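Local coordinates for probable protein phosphatase 2C 50 (Oryza sativa subsp. japonica, PDB 5ZCG) that probably removes phosphate groups from phosphoserine and phosphothreonine side chains of proteins, as a magnesium-dependent phosphatase of the 2C type, at residues S214-D219 and P224-K229; G209-A212 and G218-Y221; V59-G64 and C161-I166; A66-Y71 and D116-R121. The protein carries 5 engineered substitutions. One frame throughout, in Å; residues are numbered along the deposited sequence.

How the interactions relate
Interaction 3 lies deepest, where strands of the two sheets approach each other and waters link the metal-binding D61 to D163 and S164. Interactions 1 and 2 share G218 and D219 and touch through V226 and L211; the first is held by one arginine and one backbone hydrogen bond and is partly buried, the second a small, buried contact without hydrogen bonds beside another protein chain. Interaction 4 joins two helices on the outer side of the six-stranded sheet by one tyrosine–glutamate bond and valine packing. D219 connects 1 and 2 to 3 through a probable hydrogen bond to H63, whereas I217 and G218 touch V68 and V118 of interaction 4.

Interaction 1. Residues S214-D219 and P224-K229; sequences SRSIGD and PFVIPK
R215 NH1 donates to K229 O at 2.9 Å, nearly straight at 164°; the oxygen lies in the guanidinium plane, while the nitrogen stands well above the carbonyl plane. S216 N donates to I227 O at 3.0 Å. Within 214-219, S216 OG donates to D219 OD2 at a short 2.5 Å, meeting the anti side of the carboxylate; H63 NE2 probably shares that oxygen. Two CA-H...O contacts run from 224-229 to 214-219: V226 CA approaches S214 O at 3.4 Å, and P228 CA approaches S216 O at a more bent angle. R215 and I227 form a single beta bridge rather than a sheet pairing, just before strand 217-218 joins the six-stranded sheet beside strand 143-151. The partner, 224-229, belongs to the loop leading back to strand 231-236, probably part of the flap that PP2C phosphatases carry next to their metal site. Apolar packing comes from I227 and V226. I227 CG1, set between backbone N and carbonyl carbon (chi1 52°), lies alongside the extended R215 chain, 3.9 Å from R215 CD, and CD1 sits over one guanidinium face toward the rim. V226 CG1, anti to its own N, packs on S216, 3.7 Å from S216 OG. R215 NE forms a salt bridge with E188, which also accepts from S214 OG; K229 NZ hydrogen-bonds to T108 OG1. A leucine in place of R215 would probably leave K229 O without this donor and E188 without its charged mate.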
loop_
_atom_site.group_PDB
_atom_site.type_symbol
_atom_site.label_atom_id
_atom_site.label_comp_id
_atom_site.label_asym_id
_atom_site.label_seq_id
_atom_site.Cartn_x
_atom_site.Cartn_y
_atom_site.Cartn_z
ATOM N N SER A 214 -7.405 -3.389 -2.637
ATOM C CA SER A 214 -7.956 -2.732 -3.814
ATOM C C SER A 214 -7.758 -1.222 -3.802
ATOM O O SER A 214 -7.994 -0.574 -4.828
ATOM C CB SER A 214 -9.450 -3.056 -3.947
ATOM O OG SER A 214 -10.121 -2.905 -2.713
ATOM N N ARG A 215 -7.348 -0.647 -2.673
ATOM C CA ARG A 215 -7.090 0.781 -2.571
ATOM C C ARG A 215 -5.832 0.997 -1.748
ATOM O O ARG A 215 -5.564 0.247 -0.804
ATOM C CB ARG A 215 -8.264 1.537 -1.928
ATOM C CG ARG A 215 -9.610 1.223 -2.551
ATOM C CD ARG A 215 -10.611 2.333 -2.341
ATOM N NE ARG A 215 -11.953 1.884 -2.691
ATOM C CZ ARG A 215 -13.056 2.593 -2.489
ATOM N NH1 ARG A 215 -12.980 3.798 -1.933
ATOM N NH2 ARG A 215 -14.235 2.096 -2.840
ATOM N N SER A 216 -5.071 2.022 -2.113
ATOM C CA SER A 216 -3.864 2.405 -1.391
ATOM C C SER A 216 -3.420 3.771 -1.892
ATOM O O SER A 216 -3.966 4.308 -2.861
ATOM C CB SER A 216 -2.742 1.376 -1.571
ATOM O OG SER A 216 -1.875 1.757 -2.622
ATOM N N ILE A 217 -2.428 4.330 -1.208
ATOM C CA ILE A 217 -1.704 5.509 -1.666
ATOM C C ILE A 217 -0.407 5.032 -2.304
ATOM O O ILE A 217 0.324 4.235 -1.707
ATOM C CB ILE A 217 -1.426 6.485 -0.508
ATOM C CG1 ILE A 217 -2.742 7.014 0.069
ATOM C CG2 ILE A 217 -0.527 7.630 -0.974
ATOM C CD1 ILE A 217 -2.564 8.153 1.043
ATOM N N GLY A 218 -0.121 5.507 -3.512
ATOM C CA GLY A 218 1.051 5.044 -4.233
ATOM C C GLY A 218 0.681 3.943 -5.205
ATOM O O GLY A 218 -0.420 3.968 -5.761
ATOM N N ASP A 219 1.570 2.968 -5.406
ATOM C CA ASP A 219 1.307 1.824 -6.286
ATOM C C ASP A 219 0.816 2.278 -7.662
ATOM O O ASP A 219 -0.163 1.755 -8.200
ATOM C CB ASP A 219 0.291 0.868 -5.655
ATOM C CG ASP A 219 0.790 0.241 -4.369
ATOM O OD1 ASP A 219 1.931 -0.261 -4.353
ATOM O OD2 ASP A 219 0.035 0.250 -3.371
ATOM N N PRO A 224 -5.399 1.876 -13.235
ATOM C CA PRO A 224 -6.411 2.503 -12.382
ATOM C C PRO A 224 -7.137 1.529 -11.461
ATOM O O PRO A 224 -8.197 1.871 -10.934
ATOM C CB PRO A 224 -7.385 3.077 -13.403
ATOM C CG PRO A 224 -7.373 2.027 -14.501
ATOM C CD PRO A 224 -5.977 1.429 -14.517
ATOM N N PHE A 225 -6.579 0.332 -11.269
ATOM C CA PHE A 225 -7.262 -0.686 -10.477
ATOM C C PHE A 225 -7.139 -0.412 -8.980
ATOM O O PHE A 225 -8.105 -0.600 -8.232
ATOM C CB PHE A 225 -6.716 -2.070 -10.830
ATOM C CG PHE A 225 -6.602 -2.311 -12.314
ATOM C CD1 PHE A 225 -7.734 -2.349 -13.112
ATOM C CD2 PHE A 225 -5.362 -2.486 -12.913
ATOM C CE1 PHE A 225 -7.638 -2.561 -14.477
ATOM C CE2 PHE A 225 -5.256 -2.699 -14.282
ATOM C CZ PHE A 225 -6.399 -2.738 -15.064
ATOM N N VAL A 226 -5.967 0.025 -8.522
ATOM C CA VAL A 226 -5.759 0.416 -7.132
ATOM C C VAL A 226 -5.840 1.937 -7.062
ATOM O O VAL A 226 -5.046 2.635 -7.697
ATOM C CB VAL A 226 -4.416 -0.111 -6.597
ATOM C CG1 VAL A 226 -4.225 0.279 -5.141
ATOM C CG2 VAL A 226 -4.343 -1.630 -6.756
ATOM N N ILE A 227 -6.792 2.457 -6.300
ATOM C CA ILE A 227 -7.072 3.890 -6.289
ATOM C C ILE A 227 -6.827 4.421 -4.890
ATOM O O ILE A 227 -6.895 3.674 -3.892
ATOM C CB ILE A 227 -8.514 4.190 -6.770
ATOM C CG1 ILE A 227 -9.521 3.345 -5.988
ATOM C CG2 ILE A 227 -8.634 3.972 -8.276
ATOM C CD1 ILE A 227 -10.948 3.814 -6.124
ATOM N N PRO A 228 -6.554 5.734 -4.756
ATOM C CA PRO A 228 -6.316 6.305 -3.425
ATOM C C PRO A 228 -7.552 6.947 -2.820
ATOM O O PRO A 228 -7.435 7.878 -2.016
ATOM C CB PRO A 228 -5.233 7.347 -3.700
ATOM C CG PRO A 228 -5.590 7.862 -5.100
ATOM C CD PRO A 228 -6.293 6.721 -5.830
ATOM N N LYS A 229 -8.735 6.453 -3.173
ATOM C CA LYS A 229 -9.969 7.106 -2.759
ATOM C C LYS A 229 -10.408 6.548 -1.415
ATOM O O LYS A 229 -10.640 5.337 -1.307
ATOM C CB LYS A 229 -11.068 6.905 -3.786
ATOM C CG LYS A 229 -12.451 7.307 -3.285
ATOM C CD LYS A 229 -13.294 7.919 -4.388
ATOM C CE LYS A 229 -14.689 8.279 -3.899
ATOM N NZ LYS A 229 -14.683 9.487 -3.029
#

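Interaction 2. Residues G209-A212 and G218-Y221; sequences GVLA and GDRY. Engineered in segment 209-212: V210 (natural residue Ile).
Y221 holds its CG between backbone N and carbonyl carbon (chi1 78°), which carries the ring across toward V210, whose CG1 stands anti to the backbone N (chi1 175°). The two side chains come from opposite directions, and the phenol oxygen does the touching: Y221 OH lies 3.5 Å from V210 CG1. V210 is an engineered residue, isoleucine in the natural protein. Next to this pair, L211 reaches D219 obliquely, its CD2 3.9 Å from D219 OD2. That oxygen already has polar partners, S216 among them, so the leucine methyl adds apolar cover beside a polar group and no bond of its own. The other oxygen, D219 OD1, lies at the edge of the Y221 ring, in its plane. No hydrogen bond crosses between the segments. V210 and L211 both face V207, a classic beta bulge. V210, L211 and Y221 all pack against another protein chain, and the V210 side chain is about 7 Å from bound abscisic acid, consistent with a hormone receptor docking here. The contact thus joins the bulged loop after strand 205-207 to the 3-10 turn following strand 217-218, with L222 and V226 of the returning loop packed on L211.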
loop_
_atom_site.group_PDB
_atom_site.type_symbol
_atom_site.label_atom_id
_atom_site.label_comp_id
_atom_site.label_asym_id
_atom_site.label_seq_id
_atom_site.Cartn_x
_atom_site.Cartn_y
_atom_site.Cartn_z
ATOM N N GLY A 209 -3.782 -10.555 -9.154
ATOM C CA GLY A 209 -3.042 -11.599 -8.476
ATOM C C GLY A 209 -1.846 -11.115 -7.689
ATOM O O GLY A 209 -1.120 -11.946 -7.137
ATOM N N VAL A 210 -1.616 -9.803 -7.617
ATOM C CA VAL A 210 -0.391 -9.241 -7.049
ATOM C C VAL A 210 -0.628 -8.641 -5.660
ATOM O O VAL A 210 0.012 -9.041 -4.685
ATOM C CB VAL A 210 0.233 -8.202 -8.007
ATOM C CG1 VAL A 210 1.439 -7.535 -7.354
ATOM C CG2 VAL A 210 0.623 -8.855 -9.323
ATOM N N LEU A 211 -1.569 -7.708 -5.544
ATOM C CA LEU A 211 -1.720 -6.880 -4.355
ATOM C C LEU A 211 -3.008 -7.245 -3.636
ATOM O O LEU A 211 -4.078 -7.283 -4.250
ATOM C CB LEU A 211 -1.729 -5.393 -4.732
ATOM C CG LEU A 211 -1.602 -4.347 -3.623
ATOM C CD1 LEU A 211 -0.163 -4.275 -3.136
ATOM C CD2 LEU A 211 -2.057 -2.992 -4.120
ATOM N N ALA A 212 -2.900 -7.506 -2.334
ATOM C CA ALA A 212 -4.015 -7.996 -1.535
ATOM C C ALA A 212 -4.909 -6.879 -1.017
ATOM O O ALA A 212 -5.607 -7.070 -0.017
ATOM C CB ALA A 212 -3.495 -8.845 -0.367
ATOM N N GLY A 218 -0.121 5.507 -3.512
ATOM C CA GLY A 218 1.051 5.044 -4.233
ATOM C C GLY A 218 0.681 3.943 -5.205
ATOM O O GLY A 218 -0.420 3.968 -5.761
ATOM N N ASP A 219 1.570 2.968 -5.406
ATOM C CA ASP A 219 1.307 1.824 -6.286
ATOM C C ASP A 219 0.816 2.278 -7.662
ATOM O O ASP A 219 -0.163 1.755 -8.200
ATOM C CB ASP A 219 0.291 0.868 -5.655
ATOM C CG ASP A 219 0.790 0.241 -4.369
ATOM O OD1 ASP A 219 1.931 -0.261 -4.353
ATOM O OD2 ASP A 219 0.035 0.250 -3.371
ATOM N N ARG A 220 1.501 3.268 -8.239
ATOM C CA ARG A 220 1.046 3.786 -9.527
ATOM C C ARG A 220 1.144 2.755 -10.645
ATOM O O ARG A 220 0.515 2.951 -11.690
ATOM C CB ARG A 220 1.817 5.052 -9.913
ATOM C CG ARG A 220 3.313 4.892 -10.137
ATOM C CD ARG A 220 3.972 6.269 -10.242
ATOM N NE ARG A 220 5.427 6.214 -10.392
ATOM C CZ ARG A 220 6.296 6.342 -9.391
ATOM N NH1 ARG A 220 5.872 6.522 -8.146
ATOM N NH2 ARG A 220 7.597 6.284 -9.637
ATOM N N TYR A 221 1.879 1.652 -10.450
ATOM C CA TYR A 221 1.913 0.622 -11.481
ATOM C C TYR A 221 0.635 -0.199 -11.529
ATOM O O TYR A 221 0.423 -0.918 -12.510
ATOM C CB TYR A 221 3.118 -0.302 -11.282
ATOM C CG TYR A 221 2.949 -1.347 -10.195
ATOM C CD1 TYR A 221 2.690 -0.981 -8.879
ATOM C CD2 TYR A 221 3.075 -2.701 -10.482
ATOM C CE1 TYR A 221 2.549 -1.935 -7.885
ATOM C CE2 TYR A 221 2.935 -3.660 -9.493
ATOM C CZ TYR A 221 2.676 -3.271 -8.198
ATOM O OH TYR A 221 2.534 -4.217 -7.212
#

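Interaction 3. Residues V59-G64 and C161-I166; sequences VFDGHG and CGDSRI. With MG (magnesium ion), chain F; MG (magnesium ion), chain E.
D61 of strand 53-63 and S164, in the turn leading into strand 165-170, face each other with CA atoms 7.0 Å apart, too far for backbone pairing, so side chains and two waters make the contact, and the metal ions lie on the D61 side. S164 OG comes within 3.6 Å of D61 CB, and V59 CG1 lies more loosely against the same hydroxyl. S164 OG is hydrogen-bonded to T145 OG1, which also pairs with D61 N, so one threonine steadies both residues from strand 143-151. D61 CG stands anti to its backbone N (chi1 -180°), and the carboxylate reaches out between two magnesium ions: D61 OD1 binds one at 2.2 Å and D61 OD2 the other at 2.3 Å. G62 O joins the first ion at 2.1 Å, as do waters 6 and 7, and water 4 bridges both ions. D163 OD1 stays 4.5 Å from D61 OD2. Water 2 donates to D163 OD1 at 2.6 Å and only weakly to D61 OD2; water 1 lies between D163 OD1 and S164 OG, and its very short approach to D61 OD2 is doubtful in length. More acceptors surround these waters than their protons can serve. D163 OD2 forms a salt bridge with K182, which probably helps hold it behind D61, one water away. D249, D311 and waters 3 and 5 complete the second ion's shell. A carboxylate shared by two metals, set where the sheets of the beta sandwich meet, is characteristic of the binuclear metal centre of PP2C phosphatases.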
loop_
_atom_site.group_PDB
_atom_site.type_symbol
_atom_site.label_atom_id
_atom_site.label_comp_id
_atom_site.label_asym_id
_atom_site.label_seq_id
_atom_site.Cartn_x
_atom_site.Cartn_y
_atom_site.Cartn_z
ATOM N N VAL A 59 -2.587 5.568 10.903
ATOM C CA VAL A 59 -1.724 4.407 10.735
ATOM C C VAL A 59 -1.571 4.156 9.243
ATOM O O VAL A 59 -2.569 4.096 8.508
ATOM C CB VAL A 59 -2.276 3.169 11.464
ATOM C CG1 VAL A 59 -1.502 1.906 11.064
ATOM C CG2 VAL A 59 -2.213 3.386 12.976
ATOM N N PHE A 60 -0.319 4.016 8.802
ATOM C CA PHE A 60 0.033 3.897 7.391
ATOM C C PHE A 60 0.881 2.644 7.226
ATOM O O PHE A 60 2.038 2.609 7.652
ATOM C CB PHE A 60 0.781 5.140 6.915
ATOM C CG PHE A 60 0.221 6.421 7.471
ATOM C CD1 PHE A 60 -0.897 7.007 6.902
ATOM C CD2 PHE A 60 0.790 7.017 8.585
ATOM C CE1 PHE A 60 -1.427 8.173 7.417
ATOM C CE2 PHE A 60 0.266 8.181 9.107
ATOM C CZ PHE A 60 -0.844 8.763 8.521
ATOM N N ASP A 61 0.313 1.626 6.601
ATOM C CA ASP A 61 0.968 0.333 6.435
ATOM C C ASP A 61 1.610 0.328 5.051
ATOM O O ASP A 61 0.928 0.172 4.037
ATOM C CB ASP A 61 -0.056 -0.783 6.627
ATOM C CG ASP A 61 0.527 -2.174 6.475
ATOM O OD1 ASP A 61 1.694 -2.327 6.054
ATOM O OD2 ASP A 61 -0.214 -3.128 6.788
ATOM N N GLY A 62 2.930 0.505 5.013
ATOM C CA GLY A 62 3.635 0.517 3.747
ATOM C C GLY A 62 3.951 -0.882 3.242
ATOM O O GLY A 62 4.111 -1.827 4.012
ATOM N N HIS A 63 3.986 -1.012 1.916
ATOM C CA HIS A 63 4.450 -2.210 1.227
ATOM C C HIS A 63 5.373 -1.782 0.093
ATOM O O HIS A 63 5.293 -0.655 -0.407
ATOM C CB HIS A 63 3.288 -3.059 0.685
ATOM C CG HIS A 63 2.314 -2.289 -0.150
ATOM N ND1 HIS A 63 1.146 -1.766 0.363
ATOM C CD2 HIS A 63 2.343 -1.938 -1.457
ATOM C CE1 HIS A 63 0.494 -1.131 -0.595
ATOM N NE2 HIS A 63 1.198 -1.221 -1.709
ATOM N N GLY A 64 6.262 -2.689 -0.307
ATOM C CA GLY A 64 7.312 -2.374 -1.259
ATOM C C GLY A 64 8.427 -1.518 -0.705
ATOM O O GLY A 64 9.401 -1.249 -1.419
ATOM N N CYS A 161 -8.303 4.081 3.573
ATOM C CA CYS A 161 -7.888 3.675 2.235
ATOM C C CYS A 161 -6.918 2.509 2.420
ATOM O O CYS A 161 -5.762 2.713 2.805
ATOM C CB CYS A 161 -7.253 4.840 1.488
ATOM S SG CYS A 161 -6.549 4.416 -0.106
ATOM N N GLY A 162 -7.394 1.292 2.164
ATOM C CA GLY A 162 -6.563 0.105 2.290
ATOM C C GLY A 162 -7.115 -0.920 3.261
ATOM O O GLY A 162 -8.315 -0.910 3.558
ATOM N N ASP A 163 -6.264 -1.816 3.767
ATOM C CA ASP A 163 -6.717 -2.871 4.667
ATOM C C ASP A 163 -6.242 -2.681 6.102
ATOM O O ASP A 163 -6.307 -3.624 6.897
ATOM C CB ASP A 163 -6.301 -4.251 4.145
ATOM C CG ASP A 163 -4.803 -4.406 3.995
ATOM O OD1 ASP A 163 -4.037 -3.582 4.539
ATOM O OD2 ASP A 163 -4.384 -5.361 3.307
ATOM N N SER A 164 -5.745 -1.500 6.453
ATOM C CA SER A 164 -5.693 -1.160 7.859
ATOM C C SER A 164 -7.114 -0.854 8.334
ATOM O O SER A 164 -8.047 -0.703 7.534
ATOM C CB SER A 164 -4.758 0.022 8.099
ATOM O OG SER A 164 -3.424 -0.280 7.719
ATOM N N ARG A 165 -7.290 -0.776 9.649
ATOM C CA ARG A 165 -8.638 -0.676 10.185
ATOM C C ARG A 165 -8.650 0.154 11.461
ATOM O O ARG A 165 -7.684 0.163 12.232
ATOM C CB ARG A 165 -9.217 -2.071 10.440
ATOM C CG ARG A 165 -10.690 -2.107 10.795
ATOM C CD ARG A 165 -11.075 -3.501 11.251
ATOM N NE ARG A 165 -10.747 -4.503 10.237
ATOM C CZ ARG A 165 -10.588 -5.799 10.488
ATOM N NH1 ARG A 165 -10.725 -6.258 11.724
ATOM N NH2 ARG A 165 -10.293 -6.636 9.501
ATOM N N ILE A 166 -9.753 0.871 11.666
ATOM C CA ILE A 166 -10.021 1.565 12.917
ATOM C C ILE A 166 -11.329 1.035 13.488
ATOM O O ILE A 166 -12.306 0.837 12.759
ATOM C CB ILE A 166 -10.082 3.096 12.740
ATOM C CG1 ILE A 166 -10.535 3.752 14.046
ATOM C CG2 ILE A 166 -11.006 3.458 11.603
ATOM C CD1 ILE A 166 -10.424 5.248 14.050
HETATM MG MG MG F . 3.471 -3.439 5.256
HETATM MG MG MG E . 0.825 -5.095 7.308
HETATM O O HOH W 1 -2.618 -2.905 7.131
HETATM O O HOH W 2 -1.495 -3.749 4.025
HETATM O O HOH W 3 0.425 -5.922 5.642
HETATM O O HOH W 4 2.668 -4.997 6.406
HETATM O O HOH W 5 1.345 -4.194 9.149
HETATM O O HOH W 6 2.268 -4.821 3.961
HETATM O O HOH W 7 5.485 -4.474 4.894
#

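Interaction 4. Residues A66-Y71 and D116-R121; sequences AEVANY and DEVSGR
The E117 carboxylate is gripped at both oxygens: Y71 OH donates to OE2, and OE1 forms a salt bridge with R75, which probably limits its rotation. The separation of Y71 OH and E117 OE2, 2.4 Å, is very short and its length doubtful. OE2 meets the phenol in the ring plane, at its edge, and the carboxylate is turned 81° from the ring. With Y71 CG anti to the backbone N (chi1 -168°), the ring leans out from its helix toward the other; E117, extended beyond CG, crosses it at about a right angle. Valines fill in beside this bond. V118 CG2 approaches the Y71 ring obliquely, 3.6 Å from CD2, while V118 CG1 meets V68 CG2 at 3.9 Å, the two side chains crossing nearly perpendicularly. Just past these residues helix 99-118 ends in a Schellman motif: G120 adopts a positive phi of 74°, R121 N bonds back to D116 O, and G120 N makes a weak bond to E117 O. The contact joins the first turn of helix 67-91 to the last turn of helix 99-118; R124 of strand 124-125 touches Y71 and E117, and V68 and A69 rest on S144 of strand 143-151.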
loop_
_atom_site.group_PDB
_atom_site.type_symbol
_atom_site.label_atom_id
_atom_site.label_comp_id
_atom_site.label_asym_id
_atom_site.label_seq_id
_atom_site.Cartn_x
_atom_site.Cartn_y
_atom_site.Cartn_z
ATOM N N ALA A 66 9.288 1.481 2.892
ATOM C CA ALA A 66 8.733 2.335 3.935
ATOM C C ALA A 66 8.479 3.768 3.469
ATOM O O ALA A 66 7.904 4.557 4.227
ATOM C CB ALA A 66 9.659 2.357 5.151
ATOM N N GLU A 67 8.841 4.116 2.231
ATOM C CA GLU A 67 8.928 5.529 1.874
ATOM C C GLU A 67 7.553 6.172 1.735
ATOM O O GLU A 67 7.370 7.333 2.116
ATOM C CB GLU A 67 9.715 5.694 0.572
ATOM C CG GLU A 67 11.175 5.265 0.643
ATOM C CD GLU A 67 11.358 3.773 0.429
ATOM O OE1 GLU A 67 12.383 3.229 0.887
ATOM O OE2 GLU A 67 10.476 3.142 -0.192
ATOM N N VAL A 68 6.567 5.439 1.217
ATOM C CA VAL A 68 5.238 6.027 1.066
ATOM C C VAL A 68 4.520 6.103 2.411
ATOM O O VAL A 68 3.826 7.082 2.698
ATOM C CB VAL A 68 4.420 5.256 0.013
ATOM C CG1 VAL A 68 2.995 5.800 -0.078
ATOM C CG2 VAL A 68 5.101 5.339 -1.345
ATOM N N ALA A 69 4.696 5.097 3.269
ATOM C CA ALA A 69 4.123 5.181 4.611
ATOM C C ALA A 69 4.697 6.364 5.390
ATOM O O ALA A 69 3.961 7.086 6.076
ATOM C CB ALA A 69 4.359 3.870 5.364
ATOM N N ASN A 70 6.012 6.582 5.288
ATOM C CA ASN A 70 6.635 7.714 5.969
ATOM C C ASN A 70 6.190 9.036 5.367
ATOM O O ASN A 70 5.959 10.016 6.095
ATOM C CB ASN A 70 8.157 7.593 5.902
ATOM C CG ASN A 70 8.689 6.483 6.782
ATOM O OD1 ASN A 70 7.997 6.005 7.678
ATOM N ND2 ASN A 70 9.921 6.064 6.527
ATOM N N TYR A 71 6.061 9.084 4.040
ATOM C CA TYR A 71 5.560 10.295 3.405
ATOM C C TYR A 71 4.145 10.604 3.874
ATOM O O TYR A 71 3.800 11.769 4.102
ATOM C CB TYR A 71 5.606 10.159 1.883
ATOM C CG TYR A 71 5.373 11.475 1.181
ATOM C CD1 TYR A 71 6.408 12.387 1.013
ATOM C CD2 TYR A 71 4.113 11.817 0.710
ATOM C CE1 TYR A 71 6.196 13.595 0.388
ATOM C CE2 TYR A 71 3.889 13.031 0.079
ATOM C CZ TYR A 71 4.937 13.910 -0.081
ATOM O OH TYR A 71 4.723 15.113 -0.701
ATOM N N ASP A 116 -0.818 12.093 -5.614
ATOM C CA ASP A 116 -0.210 12.798 -6.741
ATOM C C ASP A 116 1.193 13.282 -6.400
ATOM O O ASP A 116 2.077 13.307 -7.265
ATOM C CB ASP A 116 -1.085 13.984 -7.156
ATOM C CG ASP A 116 -2.310 13.565 -7.946
ATOM O OD1 ASP A 116 -2.298 12.465 -8.541
ATOM O OD2 ASP A 116 -3.287 14.343 -7.978
ATOM N N GLU A 117 1.411 13.689 -5.147
ATOM C CA GLU A 117 2.755 14.071 -4.730
ATOM C C GLU A 117 3.685 12.867 -4.738
ATOM O O GLU A 117 4.844 12.971 -5.159
ATOM C CB GLU A 117 2.715 14.711 -3.345
ATOM C CG GLU A 117 2.059 16.081 -3.323
ATOM C CD GLU A 117 2.029 16.690 -1.930
ATOM O OE1 GLU A 117 1.482 17.803 -1.783
ATOM O OE2 GLU A 117 2.551 16.053 -0.984
ATOM N N VAL A 118 3.191 11.714 -4.277
ATOM C CA VAL A 118 4.018 10.510 -4.243
ATOM C C VAL A 118 4.419 10.106 -5.653
ATOM O O VAL A 118 5.588 9.803 -5.917
ATOM C CB VAL A 118 3.280 9.372 -3.512
ATOM C CG1 VAL A 118 3.881 8.031 -3.881
ATOM C CG2 VAL A 118 3.334 9.591 -2.015
ATOM N N SER A 119 3.470 10.138 -6.590
ATOM C CA SER A 119 3.728 9.697 -7.957
ATOM C C SER A 119 4.364 10.773 -8.828
ATOM O O SER A 119 4.607 10.519 -10.013
ATOM C CB SER A 119 2.432 9.217 -8.613
ATOM O OG SER A 119 1.457 10.244 -8.646
ATOM N N GLY A 120 4.634 11.958 -8.283
ATOM C CA GLY A 120 5.256 13.001 -9.075
ATOM C C GLY A 120 4.351 13.679 -10.082
ATOM O O GLY A 120 4.849 14.348 -10.991
ATOM N N ARG A 121 3.031 13.520 -9.955
ATOM C CA ARG A 121 2.104 14.193 -10.855
ATOM C C ARG A 121 1.948 15.677 -10.544
ATOM O O ARG A 121 1.582 16.446 -11.438
ATOM C CB ARG A 121 0.732 13.514 -10.813
ATOM C CG ARG A 121 0.752 12.028 -11.135
ATOM C CD ARG A 121 1.296 11.739 -12.533
ATOM N NE ARG A 121 1.974 10.444 -12.595
ATOM C CZ ARG A 121 3.209 10.259 -13.057
ATOM N NH1 ARG A 121 3.920 11.286 -13.507
ATOM N NH2 ARG A 121 3.736 9.040 -13.070
#